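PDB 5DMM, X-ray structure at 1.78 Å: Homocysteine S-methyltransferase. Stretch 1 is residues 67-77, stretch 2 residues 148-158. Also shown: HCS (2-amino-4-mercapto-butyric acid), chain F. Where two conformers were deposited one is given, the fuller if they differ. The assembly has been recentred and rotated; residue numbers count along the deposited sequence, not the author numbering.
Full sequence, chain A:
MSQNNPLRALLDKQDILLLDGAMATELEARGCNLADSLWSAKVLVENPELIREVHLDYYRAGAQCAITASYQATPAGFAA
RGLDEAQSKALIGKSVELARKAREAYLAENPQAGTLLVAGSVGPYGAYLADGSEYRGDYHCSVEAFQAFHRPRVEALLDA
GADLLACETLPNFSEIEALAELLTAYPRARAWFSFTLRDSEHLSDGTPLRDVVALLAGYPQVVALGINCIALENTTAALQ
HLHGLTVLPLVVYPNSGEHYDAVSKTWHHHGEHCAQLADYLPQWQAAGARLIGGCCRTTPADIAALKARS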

# COMPACT_ATOMS: atom_id res chain seq x y z
N ILE A 67 -0.60 -6.18 -2.65
CA ILE A 67 0.33 -5.32 -1.91
C ILE A 67 1.21 -6.21 -1.04
O ILE A 67 0.69 -6.98 -0.25
CB ILE A 67 -0.40 -4.28 -1.05
CG1 ILE A 67 -1.27 -3.40 -1.96
CG2 ILE A 67 0.61 -3.43 -0.27
CD1 ILE A 67 -2.16 -2.39 -1.22
N THR A 68 2.52 -6.10 -1.20
CA THR A 68 3.45 -7.04 -0.53
C THR A 68 3.47 -6.86 0.98
O THR A 68 3.06 -5.83 1.51
CB THR A 68 4.89 -6.88 -1.07
OG1 THR A 68 5.35 -5.54 -0.84
CG2 THR A 68 4.92 -7.17 -2.56
N ALA A 69 3.95 -7.90 1.68
CA ALA A 69 3.99 -7.88 3.14
C ALA A 69 5.22 -7.16 3.68
O ALA A 69 5.93 -7.69 4.53
CB ALA A 69 3.95 -9.31 3.67
N SER A 70 5.51 -5.96 3.16
CA SER A 70 6.74 -5.25 3.52
C SER A 70 6.49 -3.96 4.29
O SER A 70 7.40 -3.15 4.45
CB SER A 70 7.55 -4.94 2.26
OG SER A 70 6.73 -4.34 1.27
N TYR A 71 5.26 -3.76 4.75
CA TYR A 71 4.87 -2.52 5.43
C TYR A 71 5.79 -2.13 6.59
O TYR A 71 6.08 -0.94 6.81
CB TYR A 71 3.44 -2.67 5.94
CG TYR A 71 2.91 -1.47 6.70
CD1 TYR A 71 2.57 -0.30 6.03
CD2 TYR A 71 2.73 -1.52 8.08
CE1 TYR A 71 2.08 0.79 6.72
CE2 TYR A 71 2.23 -0.43 8.77
CZ TYR A 71 1.90 0.72 8.08
OH TYR A 71 1.41 1.80 8.77
N GLN A 72 6.23 -3.14 7.34
CA GLN A 72 7.13 -2.93 8.47
C GLN A 72 8.46 -3.67 8.27
O GLN A 72 9.19 -3.92 9.22
CB GLN A 72 6.45 -3.34 9.78
CG GLN A 72 5.65 -2.16 10.36
CD GLN A 72 4.48 -2.57 11.24
OE1 GLN A 72 3.79 -3.55 10.97
NE2 GLN A 72 4.24 -1.79 12.29
N ALA A 73 8.77 -3.98 7.01
CA ALA A 73 10.04 -4.61 6.67
C ALA A 73 11.09 -3.58 6.21
O ALA A 73 11.17 -3.24 5.02
CB ALA A 73 9.83 -5.68 5.61
N THR A 74 11.88 -3.09 7.15
CA THR A 74 13.03 -2.24 6.84
C THR A 74 14.23 -2.76 7.61
O THR A 74 14.06 -3.44 8.61
CB THR A 74 12.81 -0.77 7.25
OG1 THR A 74 12.48 -0.71 8.64
CG2 THR A 74 11.70 -0.12 6.41
N PRO A 75 15.44 -2.44 7.15
CA PRO A 75 16.62 -2.77 7.96
C PRO A 75 16.54 -2.18 9.37
O PRO A 75 16.92 -2.86 10.31
CB PRO A 75 17.77 -2.14 7.17
CG PRO A 75 17.29 -2.20 5.74
CD PRO A 75 15.81 -1.92 5.82
N ALA A 76 16.03 -0.96 9.51
CA ALA A 76 15.85 -0.35 10.84
C ALA A 76 14.98 -1.21 11.75
O ALA A 76 15.34 -1.49 12.90
CB ALA A 76 15.23 1.05 10.71
N GLY A 77 13.81 -1.61 11.25
CA GLY A 77 12.90 -2.44 12.02
C GLY A 77 13.49 -3.81 12.34
O GLY A 77 13.42 -4.28 13.49
N HCS F . 0.38 -3.38 5.83
CA HCS F . -0.81 -2.84 5.20
CB HCS F . -1.04 -1.41 5.67
CG HCS F . -1.25 -1.36 7.18
SD HCS F . -1.84 0.29 7.65
C HCS F . -0.64 -2.86 3.71
OXT HCS F . 0.44 -3.27 3.24
O HCS F . -1.58 -2.45 2.99
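Stretch 2 148-158: AFHRPRVEALL

Stretch 2 is a helix that packs one side against a loop and turn leading into a weakly bonded helix at about 75-77, a mixed contact in which a buried arginine hydrogen-bonds to the turn and a few apolar contacts flank it, with 418 Å² buried over both sides. Helix geometry runs through 148-158, with a kink where the N atoms of P152 and R153 lack a bond to the preceding turn; regular bonds resume at V154 N to H150 O, 3.1 Å. The nearest CA pairs, T74 CA to R153 CA at 5.9 Å and A76 CA to F149 CA at 6.8 Å, show that the chains run in opposite senses here.

R153 has the most area covered, 88 Å². Its extended chi1 and chi2 (both t) carry the guanidinium to the S70-A73 type I turn, where R153 NH1 donates to S70 O at 3.0 Å (153°) and, weakly, to Y71 O at 3.0 Å (135°). Both carbonyls lie near the guanidinium plane, while T74 CG2 sits over one face, 3.4 Å from R153 CZ. T74 also caps the weak helix, its OG1 accepting from G77 N at 3.1 Å.

Toward the N-terminal end of stretch 2, F149 CD1 meets A76 CB at 3.8 Å, with the methyl at the ring edge, and P152 CB touches P75 CG at 3.6 Å. A water accepts from A76 N (3.1 Å) and donates to F149 O (2.9 Å). One turn beyond R153, L157 CD2 lies 3.7 Å from S70 OG and 3.9 Å from T68 OG1.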

# COMPACT_ATOMS: atom_id res chain seq x y z
N ALA A 148 17.52 7.77 4.34
CA ALA A 148 18.31 6.61 4.76
C ALA A 148 17.44 5.48 5.30
O ALA A 148 17.75 4.29 5.12
CB ALA A 148 19.34 7.02 5.82
N PHE A 149 16.35 5.84 5.98
CA PHE A 149 15.40 4.86 6.51
C PHE A 149 14.70 4.11 5.38
O PHE A 149 14.55 2.90 5.42
CB PHE A 149 14.36 5.53 7.41
CG PHE A 149 13.18 4.65 7.76
CD1 PHE A 149 13.28 3.68 8.75
CD2 PHE A 149 11.97 4.80 7.11
CE1 PHE A 149 12.20 2.88 9.08
CE2 PHE A 149 10.88 4.00 7.43
CZ PHE A 149 10.99 3.04 8.42
N HIS A 150 14.27 4.86 4.36
CA HIS A 150 13.46 4.29 3.30
C HIS A 150 14.24 3.65 2.15
O HIS A 150 13.74 2.73 1.51
CB HIS A 150 12.56 5.38 2.71
CG HIS A 150 11.35 5.67 3.52
ND1 HIS A 150 10.32 4.76 3.70
CD2 HIS A 150 10.99 6.78 4.22
CE1 HIS A 150 9.38 5.30 4.45
NE2 HIS A 150 9.76 6.52 4.79
N ARG A 151 15.44 4.15 1.89
CA ARG A 151 16.20 3.74 0.70
C ARG A 151 16.38 2.22 0.50
O ARG A 151 16.09 1.73 -0.59
CB ARG A 151 17.59 4.42 0.70
CG ARG A 151 18.45 4.02 -0.49
CD ARG A 151 19.75 4.85 -0.54
NE ARG A 151 19.50 6.27 -0.77
CZ ARG A 151 19.71 7.22 0.13
NH1 ARG A 151 20.19 6.91 1.33
NH2 ARG A 151 19.44 8.49 -0.16
N PRO A 152 16.87 1.48 1.51
CA PRO A 152 17.08 0.04 1.27
C PRO A 152 15.82 -0.73 0.85
O PRO A 152 15.91 -1.65 0.02
CB PRO A 152 17.56 -0.50 2.62
CG PRO A 152 17.93 0.67 3.43
CD PRO A 152 17.17 1.85 2.91
N ARG A 153 14.67 -0.37 1.42
CA ARG A 153 13.43 -1.06 1.07
C ARG A 153 12.97 -0.68 -0.34
O ARG A 153 12.51 -1.53 -1.10
CB ARG A 153 12.32 -0.77 2.10
CG ARG A 153 10.94 -1.27 1.66
CD ARG A 153 9.93 -1.16 2.79
NE ARG A 153 9.88 0.19 3.33
CZ ARG A 153 9.11 0.56 4.34
NH1 ARG A 153 8.31 -0.32 4.94
NH2 ARG A 153 9.14 1.82 4.76
N VAL A 154 13.08 0.60 -0.69
CA VAL A 154 12.75 1.01 -2.05
C VAL A 154 13.61 0.23 -3.05
O VAL A 154 13.10 -0.31 -4.02
CB VAL A 154 12.94 2.53 -2.27
CG1 VAL A 154 12.93 2.87 -3.74
CG2 VAL A 154 11.85 3.31 -1.52
N GLU A 155 14.91 0.14 -2.79
CA GLU A 155 15.80 -0.56 -3.70
C GLU A 155 15.46 -2.05 -3.80
O GLU A 155 15.39 -2.61 -4.89
CB GLU A 155 17.25 -0.34 -3.28
CG GLU A 155 17.70 1.06 -3.67
CD GLU A 155 19.17 1.38 -3.35
OE1 GLU A 155 19.90 0.49 -2.86
OE2 GLU A 155 19.58 2.53 -3.60
N ALA A 156 15.19 -2.68 -2.66
CA ALA A 156 14.92 -4.11 -2.63
C ALA A 156 13.61 -4.45 -3.34
O ALA A 156 13.53 -5.45 -4.06
CB ALA A 156 14.88 -4.60 -1.19
N LEU A 157 12.60 -3.60 -3.17
CA LEU A 157 11.29 -3.82 -3.80
C LEU A 157 11.39 -3.68 -5.33
O LEU A 157 10.82 -4.46 -6.08
CB LEU A 157 10.25 -2.84 -3.24
CG LEU A 157 9.79 -3.04 -1.79
CD1 LEU A 157 8.93 -1.85 -1.33
CD2 LEU A 157 8.99 -4.33 -1.60
N LEU A 158 12.14 -2.67 -5.79
CA LEU A 158 12.29 -2.44 -7.22
C LEU A 158 13.15 -3.55 -7.85
O LEU A 158 12.80 -4.09 -8.90
CB LEU A 158 12.90 -1.06 -7.50
CG LEU A 158 12.03 0.15 -7.12
CD1 LEU A 158 12.78 1.48 -7.27
CD2 LEU A 158 10.74 0.18 -7.94
O HOH W 1 15.89 1.14 7.23